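Putative diflavin flavoprotein A 5 (Nostoc sp. PCC 7120, PDB 4FEK) probably passes electrons from NADH to oxygen, reducing it to water, this chain being its N-terminal metallo-hydrolase-type domain. Local coordinates at residues K5-Q10 and L21-W26; A15-K19 and Y46-G50; T167-D173 and Q223-V229. All blocks are in the same frame, centred on the assembly; numbering follows the deposited sequence.

Contact 1: K5-Q10 and L21-W26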
loop_
_atom_site.group_PDB
_atom_site.type_symbol
_atom_site.label_atom_id
_atom_site.label_comp_id
_atom_site.label_asym_id
_atom_site.label_seq_id
_atom_site.Cartn_x
_atom_site.Cartn_y
_atom_site.Cartn_z
ATOM N N LYS A 5 21.432 11.291 -5.752
ATOM C CA LYS A 5 20.821 11.852 -4.554
ATOM C C LYS A 5 20.666 10.763 -3.491
ATOM O O LYS A 5 20.620 9.578 -3.818
ATOM C CB LYS A 5 19.456 12.462 -4.885
ATOM C CG LYS A 5 19.413 13.313 -6.148
ATOM C CD LYS A 5 18.039 13.957 -6.315
ATOM C CE LYS A 5 17.874 14.627 -7.670
ATOM N NZ LYS A 5 16.532 15.268 -7.806
ATOM N N PRO A 6 20.596 11.160 -2.207
ATOM C CA PRO A 6 20.377 10.174 -1.145
ATOM C C PRO A 6 18.895 9.816 -1.017
ATOM O O PRO A 6 18.044 10.547 -1.518
ATOM C CB PRO A 6 20.813 10.930 0.106
ATOM C CG PRO A 6 20.452 12.344 -0.203
ATOM C CD PRO A 6 20.812 12.512 -1.658
ATOM N N ARG A 7 18.601 8.715 -0.337
ATOM C CA ARG A 7 17.223 8.341 -0.035
ATOM C C ARG A 7 16.663 9.314 0.994
ATOM O O ARG A 7 17.365 9.723 1.915
ATOM C CB ARG A 7 17.174 6.915 0.510
ATOM C CG ARG A 7 17.701 5.893 -0.474
ATOM C CD ARG A 7 17.528 4.458 0.005
ATOM N NE ARG A 7 17.966 3.548 -1.047
ATOM C CZ ARG A 7 18.146 2.244 -0.896
ATOM N NH1 ARG A 7 17.928 1.670 0.280
ATOM N NH2 ARG A 7 18.547 1.514 -1.929
ATOM N N ASP A 8 15.408 9.705 0.834
ATOM C CA ASP A 8 14.775 10.606 1.811
ATOM C C ASP A 8 13.301 10.233 1.978
ATOM O O ASP A 8 12.798 9.337 1.295
ATOM C CB ASP A 8 14.922 12.079 1.392
ATOM C CG ASP A 8 14.206 12.408 0.075
ATOM O OD1 ASP A 8 13.209 11.744 -0.279
ATOM O OD2 ASP A 8 14.635 13.357 -0.612
ATOM N N VAL A 9 12.598 10.933 2.856
ATOM C CA VAL A 9 11.169 10.708 2.989
ATOM C C VAL A 9 10.436 12.014 2.748
ATOM O O VAL A 9 10.764 13.046 3.319
ATOM C CB VAL A 9 10.803 10.118 4.384
ATOM C CG1 VAL A 9 9.293 9.940 4.505
ATOM C CG2 VAL A 9 11.516 8.802 4.584
ATOM N N GLN A 10 9.442 11.964 1.877
ATOM C CA GLN A 10 8.664 13.132 1.530
ATOM C C GLN A 10 7.313 13.019 2.251
ATOM O O GLN A 10 6.579 12.040 2.062
ATOM C CB GLN A 10 8.541 13.140 -0.003
ATOM C CG GLN A 10 7.859 14.298 -0.654
ATOM C CD GLN A 10 7.863 14.130 -2.168
ATOM O OE1 GLN A 10 7.660 13.022 -2.678
ATOM N NE2 GLN A 10 8.109 15.208 -2.887
ATOM N N LEU A 21 3.703 9.459 3.622
ATOM C CA LEU A 21 5.148 9.481 3.732
ATOM C C LEU A 21 5.684 8.677 2.557
ATOM O O LEU A 21 5.450 7.476 2.495
ATOM C CB LEU A 21 5.605 8.818 5.045
ATOM C CG LEU A 21 5.427 9.632 6.335
ATOM C CD1 LEU A 21 3.961 9.659 6.748
ATOM C CD2 LEU A 21 6.307 9.075 7.464
ATOM N N ARG A 22 6.356 9.332 1.611
ATOM C CA ARG A 22 6.944 8.618 0.468
ATOM C C ARG A 22 8.434 8.450 0.706
ATOM O O ARG A 22 9.184 9.431 0.710
ATOM C CB ARG A 22 6.746 9.402 -0.832
ATOM C CG ARG A 22 5.331 9.893 -1.087
ATOM C CD ARG A 22 5.357 10.797 -2.327
ATOM N NE ARG A 22 5.351 10.023 -3.542
ATOM C CZ ARG A 22 6.061 10.251 -4.646
ATOM N NH1 ARG A 22 6.918 11.252 -4.766
ATOM N NH2 ARG A 22 5.908 9.426 -5.658
ATOM N N ALA A 23 8.855 7.225 0.959
ATOM C CA ALA A 23 10.267 6.924 1.111
ATOM C C ALA A 23 10.793 6.797 -0.296
ATOM O O ALA A 23 10.292 5.978 -1.072
ATOM C CB ALA A 23 10.436 5.624 1.840
ATOM N N ARG A 24 11.796 7.597 -0.629
ATOM C CA ARG A 24 12.235 7.716 -2.015
ATOM C C ARG A 24 13.622 7.153 -2.229
ATOM O O ARG A 24 14.513 7.311 -1.377
ATOM C CB ARG A 24 12.186 9.183 -2.475
ATOM C CG ARG A 24 10.814 9.814 -2.354
ATOM C CD ARG A 24 10.741 11.114 -3.111
ATOM N NE ARG A 24 11.681 12.102 -2.592
ATOM C CZ ARG A 24 11.972 13.250 -3.197
ATOM N NH1 ARG A 24 11.388 13.571 -4.344
ATOM N NH2 ARG A 24 12.860 14.075 -2.654
ATOM N N SER A 25 13.802 6.487 -3.374
ATOM C CA SER A 25 15.124 6.057 -3.804
ATOM C C SER A 25 15.348 6.338 -5.298
ATOM O O SER A 25 14.551 5.937 -6.150
ATOM C CB SER A 25 15.359 4.579 -3.507
ATOM O OG SER A 25 16.690 4.202 -3.875
ATOM N N TRP A 26 16.428 7.037 -5.614
ATOM C CA TRP A 26 16.700 7.371 -7.018
ATOM C C TRP A 26 17.304 6.209 -7.819
ATOM O O TRP A 26 17.424 6.283 -9.049
ATOM C CB TRP A 26 17.554 8.640 -7.105
ATOM C CG TRP A 26 16.845 9.804 -6.460
ATOM C CD1 TRP A 26 16.912 10.191 -5.147
ATOM C CD2 TRP A 26 15.924 10.697 -7.093
ATOM N NE1 TRP A 26 16.096 11.276 -4.930
ATOM C CE2 TRP A 26 15.482 11.609 -6.109
ATOM C CE3 TRP A 26 15.430 10.815 -8.395
ATOM C CZ2 TRP A 26 14.576 12.631 -6.392
ATOM C CZ3 TRP A 26 14.532 11.832 -8.676
ATOM C CH2 TRP A 26 14.119 12.731 -7.679
HETATM O O HOH W 1 18.651 7.347 -3.868
HETATM O O HOH W 2 16.474 13.057 -2.198
#
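At the far end of the beta hairpin formed by strands 8-15 and 18-25, Lys5-Gln10 runs antiparallel to Leu21-Trp26. Gln10 and Arg22 form a hydrogen-bonded pair, whereas Val9 and Ala23 form a non-hydrogen-bonded pair with their CA atoms 4.3 Å apart. The two faces differ sharply. On one, Val9 CG1 meets Leu21 CB at 3.9 Å, and the side chains of Val9 and Ala23 settle against helix 61-74. The other face is polar. Arg24 takes the Asp8 carboxylate side-on in a bidentate, hydrogen-bonded salt bridge: NE reaches OD1 at 2.8 Å while NH2 reaches OD2, each oxygen using its syn lone pair, and the two flat groups lie only 13° from coplanar. Asp8 meets it there because CG sits between the backbone N and the carbonyl carbon (chi1 64°). Gln10 CD lies over one face of the Arg24 guanidinium and Trp26 CZ2 over the opposite one, so its rotation is restricted from both sides; NH1 continues to Asp183 and Gly182. Beside it, Arg22 NH1 donates in the carbonyl plane to Gln10 OE1 at 2.8 Å. At the open end the extended, poorly ordered Lys5 chain lies across one face of the Trp26 indole. Its CD makes a CH-pi contact 3.7 Å from the five-membered ring centroid, and NZ a cation-pi contact 3.9 Å from the six-membered one. A water bridges Lys5 O and Trp26 N. The result is an edge hairpin, with strand 8-15 outermost in the seven-stranded mixed sheet of the metallo-beta-lactamase fold.

Contact 2: A15-K19 and Y46-G50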
loop_
_atom_site.group_PDB
_atom_site.type_symbol
_atom_site.label_atom_id
_atom_site.label_comp_id
_atom_site.label_asym_id
_atom_site.label_seq_id
_atom_site.Cartn_x
_atom_site.Cartn_y
_atom_site.Cartn_z
ATOM N N ALA A 15 -5.295 14.615 2.439
ATOM C CA ALA A 15 -6.722 14.670 2.660
ATOM C C ALA A 15 -6.977 15.010 4.114
ATOM O O ALA A 15 -6.040 15.117 4.891
ATOM C CB ALA A 15 -7.360 13.330 2.320
ATOM N N THR A 16 -8.247 15.161 4.477
ATOM C CA THR A 16 -8.619 15.432 5.861
ATOM C C THR A 16 -8.033 14.376 6.782
ATOM O O THR A 16 -8.303 13.196 6.619
ATOM C CB THR A 16 -10.142 15.494 6.041
ATOM O OG1 THR A 16 -10.682 16.493 5.164
ATOM C CG2 THR A 16 -10.497 15.835 7.485
ATOM N N ASN A 17 -7.186 14.816 7.716
ATOM C CA ASN A 17 -6.544 13.933 8.685
ATOM C C ASN A 17 -5.649 12.874 8.049
ATOM O O ASN A 17 -5.306 11.885 8.692
ATOM C CB ASN A 17 -7.579 13.235 9.556
ATOM C CG ASN A 17 -8.354 14.207 10.437
ATOM O OD1 ASN A 17 -7.779 15.132 11.034
ATOM N ND2 ASN A 17 -9.654 13.996 10.530
ATOM N N THR A 18 -5.241 13.108 6.812
ATOM C CA THR A 18 -4.445 12.105 6.099
ATOM C C THR A 18 -3.165 12.676 5.516
ATOM O O THR A 18 -3.183 13.705 4.810
ATOM C CB THR A 18 -5.274 11.464 4.966
ATOM O OG1 THR A 18 -6.562 11.098 5.466
ATOM C CG2 THR A 18 -4.566 10.202 4.378
ATOM N N LYS A 19 -2.059 11.974 5.775
ATOM C CA LYS A 19 -0.761 12.304 5.201
ATOM C C LYS A 19 -0.124 11.087 4.536
ATOM O O LYS A 19 -0.367 9.950 4.965
ATOM C CB LYS A 19 0.213 12.765 6.285
ATOM C CG LYS A 19 -0.244 14.029 7.017
ATOM C CD LYS A 19 0.804 14.464 8.046
ATOM C CE LYS A 19 0.443 15.839 8.634
ATOM N NZ LYS A 19 1.178 16.104 9.911
ATOM N N TYR A 46 1.050 5.617 4.779
ATOM C CA TYR A 46 0.043 6.643 5.026
ATOM C C TYR A 46 -0.316 6.690 6.511
ATOM O O TYR A 46 -0.162 5.697 7.221
ATOM C CB TYR A 46 -1.213 6.354 4.194
ATOM C CG TYR A 46 -0.933 6.355 2.717
ATOM C CD1 TYR A 46 -1.051 7.513 1.973
ATOM C CD2 TYR A 46 -0.473 5.198 2.073
ATOM C CE1 TYR A 46 -0.759 7.529 0.594
ATOM C CE2 TYR A 46 -0.171 5.205 0.716
ATOM C CZ TYR A 46 -0.320 6.361 -0.017
ATOM O OH TYR A 46 -0.024 6.348 -1.370
ATOM N N VAL A 47 -0.802 7.850 6.964
ATOM C CA VAL A 47 -1.230 8.041 8.356
ATOM C C VAL A 47 -2.603 8.689 8.331
ATOM O O VAL A 47 -2.786 9.710 7.672
ATOM C CB VAL A 47 -0.275 8.981 9.131
ATOM C CG1 VAL A 47 -0.691 9.047 10.599
ATOM C CG2 VAL A 47 1.177 8.507 8.996
ATOM N N ILE A 48 -3.582 8.056 8.972
ATOM C CA ILE A 48 -4.898 8.673 9.141
ATOM C C ILE A 48 -5.109 8.950 10.630
ATOM O O ILE A 48 -5.037 8.036 11.461
ATOM C CB ILE A 48 -6.046 7.768 8.646
ATOM C CG1 ILE A 48 -5.843 7.375 7.177
ATOM C CG2 ILE A 48 -7.395 8.470 8.837
ATOM C CD1 ILE A 48 -6.666 6.124 6.774
ATOM N N GLU A 49 -5.391 10.205 10.969
ATOM C CA GLU A 49 -5.553 10.567 12.374
ATOM C C GLU A 49 -6.985 10.946 12.681
ATOM O O GLU A 49 -7.380 12.089 12.452
ATOM C CB GLU A 49 -4.659 11.758 12.733
ATOM C CG GLU A 49 -3.183 11.462 12.765
ATOM C CD GLU A 49 -2.364 12.689 13.141
ATOM O OE1 GLU A 49 -2.967 13.764 13.384
ATOM O OE2 GLU A 49 -1.120 12.577 13.194
ATOM N N GLY A 50 -7.768 10.009 13.192
ATOM C CA GLY A 50 -9.104 10.353 13.635
ATOM C C GLY A 50 -9.030 10.481 15.144
ATOM O O GLY A 50 -8.034 10.967 15.686
#
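Main-chain hydrogen bonds dominate where Thr18 and Lys19 run antiparallel to Val47 and Ile48. Lys19 and Val47 form the hydrogen-bonded pair: Lys19 N gives to Val47 O at 3.0 Å, in the carbonyl plane, and Val47 N returns a bond to Lys19 O. One step further out, Glu49 N donates to Asn17 O at 2.8 Å, prolonging the pairing into the turn. Weaker CA-H...O contacts fill in between, with Thr18 CA 3.3 Å from Val47 O and Ile48 CA approaching Asn17 O.

The bonding starts at a type II beta turn, Ala15 to Thr18, which joins strands 8-15 and 18-25 of the hairpin; strand 41-49 then lies alongside as the third strand in this part of the mixed sheet. Asn17 takes a positive phi (61°) in the turn's third position. Within the turn, Thr18 OG1 donates to Thr16 O at 3.0 Å, arriving from above the carbonyl plane. With OG1 beside the backbone N and CG2 anti to it (chi1 -47°), Thr18 presents both branches to Ile48.

Among side chains, those of Thr18 and Ile48 extend together from the same face of the sheet, and Ile48 CG1 is 4.2 Å from Thr18 OG1. Their shared face packs on Tyr171 of strand 169-173. At the turn, Asn17 CB sits 3.1 Å from Glu49 O, and its ND2 is hydrogen-bonded to His144.

Electrostatically, Lys19 NZ and Glu49 OE2 are of opposite charge but stay 5.3 Å apart, so any attraction between them is probably modest.

Contact 3: T167-D173 and Q223-V229; sequences TQILYTD and QVRLYAV
Strands 169-173 and 226-229 run parallel with their axes 32° apart, Arg225 N giving to Gln168 O at 2.8 Å, Leu170 N to Leu226 O at 3.0 Å, and Leu170 O receiving Ala228 N; the first two bonds are nearly straight. The chain between them carries helices 194-205 and 209-219, a beta-alpha-beta crossover that leaves 226-229 as the edge strand of the five-stranded mixed sheet. Side chains pair on both faces. On one, Ile169 and Leu226 extend together, CD1 to CD2 at 3.9 Å, and Ile169 CG2 meets Ala228 CB at 3.6 Å. The small Ala228 methyl also approaches Tyr171 CD1 at 3.5 Å, while Ile169 CG2 sits over one face of that ring. On the other face Leu170, with CG anti to its backbone N (chi1 -180°), runs beside Tyr227, and Leu170 CB touches Val224 CG1 at 3.8 Å. Before the strands, Gln168 OE1 receives Arg225 NE at 3.3 Å, lying in the guanidinium plane, and its NE2 makes a weak bond to Gln223 OE1, the two amide planes being 75° apart. Toward the end of the pairing the bonding lengthens: Thr172 N reaches Ala228 O at 3.3 Å, from above the carbonyl plane. An inverse gamma turn centred on Ala228, closed by a weak Val229 N to Tyr227 O bond, probably bends the edge strand here. Leu226 N, buried without a partner, is probably a small local cost. Apolar contacts and main-chain bonds hold the strands, and the glutamines and arginine act at the exposed start of the pairing, where solvent can probably compete.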
loop_
_atom_site.group_PDB
_atom_site.type_symbol
_atom_site.label_atom_id
_atom_site.label_comp_id
_atom_site.label_asym_id
_atom_site.label_seq_id
_atom_site.Cartn_x
_atom_site.Cartn_y
_atom_site.Cartn_z
ATOM N N THR A 167 -12.743 10.275 3.270
ATOM C CA THR A 167 -11.929 10.962 2.286
ATOM C C THR A 167 -12.085 10.349 0.882
ATOM O O THR A 167 -11.595 10.906 -0.105
ATOM C CB THR A 167 -10.450 10.883 2.691
ATOM O OG1 THR A 167 -10.023 9.511 2.644
ATOM C CG2 THR A 167 -10.239 11.419 4.119
ATOM N N GLN A 168 -12.756 9.204 0.804
ATOM C CA GLN A 168 -12.907 8.459 -0.463
ATOM C C GLN A 168 -11.567 8.086 -1.096
ATOM O O GLN A 168 -11.413 8.041 -2.324
ATOM C CB GLN A 168 -13.821 9.191 -1.454
ATOM C CG GLN A 168 -15.147 9.555 -0.811
ATOM C CD GLN A 168 -16.185 10.058 -1.786
ATOM O OE1 GLN A 168 -15.892 10.852 -2.675
ATOM N NE2 GLN A 168 -17.416 9.607 -1.608
ATOM N N ILE A 169 -10.596 7.807 -0.240
ATOM C CA ILE A 169 -9.297 7.348 -0.694
ATOM C C ILE A 169 -9.284 5.821 -0.592
ATOM O O ILE A 169 -9.701 5.240 0.404
ATOM C CB ILE A 169 -8.145 7.930 0.156
ATOM C CG1 ILE A 169 -7.997 9.454 -0.072
ATOM C CG2 ILE A 169 -6.837 7.255 -0.184
ATOM C CD1 ILE A 169 -6.897 10.091 0.829
ATOM N N LEU A 170 -8.808 5.173 -1.646
ATOM C CA LEU A 170 -8.619 3.732 -1.624
ATOM C C LEU A 170 -7.125 3.441 -1.545
ATOM O O LEU A 170 -6.352 3.877 -2.415
ATOM C CB LEU A 170 -9.232 3.127 -2.890
ATOM C CG LEU A 170 -9.107 1.615 -2.985
ATOM C CD1 LEU A 170 -9.939 0.995 -1.883
ATOM C CD2 LEU A 170 -9.584 1.133 -4.375
ATOM N N TYR A 171 -6.724 2.711 -0.508
ATOM C CA TYR A 171 -5.325 2.334 -0.279
ATOM C C TYR A 171 -5.126 0.989 -0.975
ATOM O O TYR A 171 -5.721 -0.007 -0.566
ATOM C CB TYR A 171 -5.041 2.251 1.229
ATOM C CG TYR A 171 -5.250 3.631 1.895
ATOM C CD1 TYR A 171 -4.193 4.535 2.001
ATOM C CD2 TYR A 171 -6.509 4.035 2.336
ATOM C CE1 TYR A 171 -4.374 5.795 2.561
ATOM C CE2 TYR A 171 -6.715 5.317 2.895
ATOM C CZ TYR A 171 -5.636 6.182 2.997
ATOM O OH TYR A 171 -5.813 7.441 3.540
ATOM N N THR A 172 -4.321 0.979 -2.034
ATOM C CA THR A 172 -4.317 -0.149 -2.963
ATOM C C THR A 172 -3.006 -0.916 -2.938
ATOM O O THR A 172 -2.882 -1.937 -3.643
ATOM C CB THR A 172 -4.597 0.288 -4.423
ATOM O OG1 THR A 172 -3.536 1.138 -4.896
ATOM C CG2 THR A 172 -5.922 1.004 -4.539
ATOM N N ASP A 173 -2.041 -0.418 -2.148
ATOM C CA ASP A 173 -0.749 -1.101 -1.952
ATOM C C ASP A 173 -0.118 -1.428 -3.316
ATOM O O ASP A 173 0.180 -0.515 -4.081
ATOM C CB ASP A 173 -0.962 -2.382 -1.125
ATOM C CG ASP A 173 0.341 -3.007 -0.639
ATOM O OD1 ASP A 173 1.419 -2.377 -0.775
ATOM O OD2 ASP A 173 0.278 -4.144 -0.112
ATOM N N GLN A 223 -16.959 4.832 -4.570
ATOM C CA GLN A 223 -16.716 6.180 -5.043
ATOM C C GLN A 223 -15.321 6.622 -4.593
ATOM O O GLN A 223 -15.120 6.932 -3.417
ATOM C CB GLN A 223 -17.777 7.106 -4.481
ATOM C CG GLN A 223 -17.782 8.480 -5.086
ATOM C CD GLN A 223 -18.848 9.358 -4.464
ATOM O OE1 GLN A 223 -18.592 10.512 -4.114
ATOM N NE2 GLN A 223 -20.055 8.810 -4.314
ATOM N N VAL A 224 -14.373 6.670 -5.528
ATOM C CA VAL A 224 -12.960 6.900 -5.190
ATOM C C VAL A 224 -12.396 8.176 -5.808
ATOM O O VAL A 224 -12.506 8.401 -7.015
ATOM C CB VAL A 224 -12.058 5.718 -5.651
ATOM C CG1 VAL A 224 -10.631 5.897 -5.148
ATOM C CG2 VAL A 224 -12.619 4.397 -5.195
ATOM N N ARG A 225 -11.754 8.992 -4.982
ATOM C CA ARG A 225 -11.130 10.224 -5.451
ATOM C C ARG A 225 -9.629 10.057 -5.643
ATOM O O ARG A 225 -9.017 10.824 -6.375
ATOM C CB ARG A 225 -11.384 11.359 -4.452
ATOM C CG ARG A 225 -12.841 11.774 -4.348
ATOM C CD ARG A 225 -13.018 12.852 -3.292
ATOM N NE ARG A 225 -14.267 13.578 -3.476
ATOM C CZ ARG A 225 -14.344 14.855 -3.839
ATOM N NH1 ARG A 225 -13.238 15.559 -4.044
ATOM N NH2 ARG A 225 -15.531 15.428 -3.993
ATOM N N LEU A 226 -9.040 9.057 -4.986
ATOM C CA LEU A 226 -7.593 8.859 -5.041
ATOM C C LEU A 226 -7.240 7.392 -4.852
ATOM O O LEU A 226 -7.798 6.731 -3.962
ATOM C CB LEU A 226 -6.902 9.677 -3.938
ATOM C CG LEU A 226 -5.374 9.644 -3.905
ATOM C CD1 LEU A 226 -4.827 10.591 -4.954
ATOM C CD2 LEU A 226 -4.836 9.990 -2.506
ATOM N N TYR A 227 -6.324 6.886 -5.682
ATOM C CA TYR A 227 -5.651 5.617 -5.377
ATOM C C TYR A 227 -4.364 5.953 -4.631
ATOM O O TYR A 227 -3.386 6.418 -5.237
ATOM C CB TYR A 227 -5.280 4.802 -6.638
ATOM C CG TYR A 227 -6.436 4.220 -7.419
ATOM C CD1 TYR A 227 -7.648 3.917 -6.806
ATOM C CD2 TYR A 227 -6.299 3.921 -8.774
ATOM C CE1 TYR A 227 -8.692 3.360 -7.524
ATOM C CE2 TYR A 227 -7.350 3.360 -9.500
ATOM C CZ TYR A 227 -8.536 3.077 -8.871
ATOM O OH TYR A 227 -9.582 2.526 -9.599
ATOM N N ALA A 228 -4.374 5.708 -3.327
ATOM C CA ALA A 228 -3.183 5.843 -2.503
ATOM C C ALA A 228 -2.352 4.573 -2.655
ATOM O O ALA A 228 -2.439 3.658 -1.836
ATOM C CB ALA A 228 -3.564 6.064 -1.050
ATOM N N VAL A 229 -1.557 4.538 -3.716
ATOM C CA VAL A 229 -0.798 3.359 -4.114
ATOM C C VAL A 229 0.475 3.157 -3.282
ATOM O O VAL A 229 0.931 4.075 -2.629
ATOM C CB VAL A 229 -0.383 3.478 -5.575
ATOM C CG1 VAL A 229 -1.636 3.703 -6.462
ATOM C CG2 VAL A 229 0.636 4.645 -5.754
HETATM O O HOH W 3 -1.614 1.680 -0.046
#

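How the contacts relate
Contacts 1 and 2 share strand 18-25 and the seven-stranded sheet; their centres lie 20 Å apart, yet they touch where Leu21 CD1 packs on Val47 CG2 at 3.8 Å. Contact 3 belongs to the other sheet, with its centre 12 Å from that of contact 2. There Tyr46 OH reaches Val229 O at 2.8 Å, a probable hydrogen bond, and the Tyr46 and Tyr171 rings meet edge-to-face, joining the two sheets. Contacts 1 and 3 stay about 7 Å apart at their nearest atoms. In metallo-hydrolase relatives the metal site lies at the strand ends toward which 169-173 and 226-229 run; here Asp173 bonds His87 at that end, the equivalence is inferred, and no metal enters these contacts.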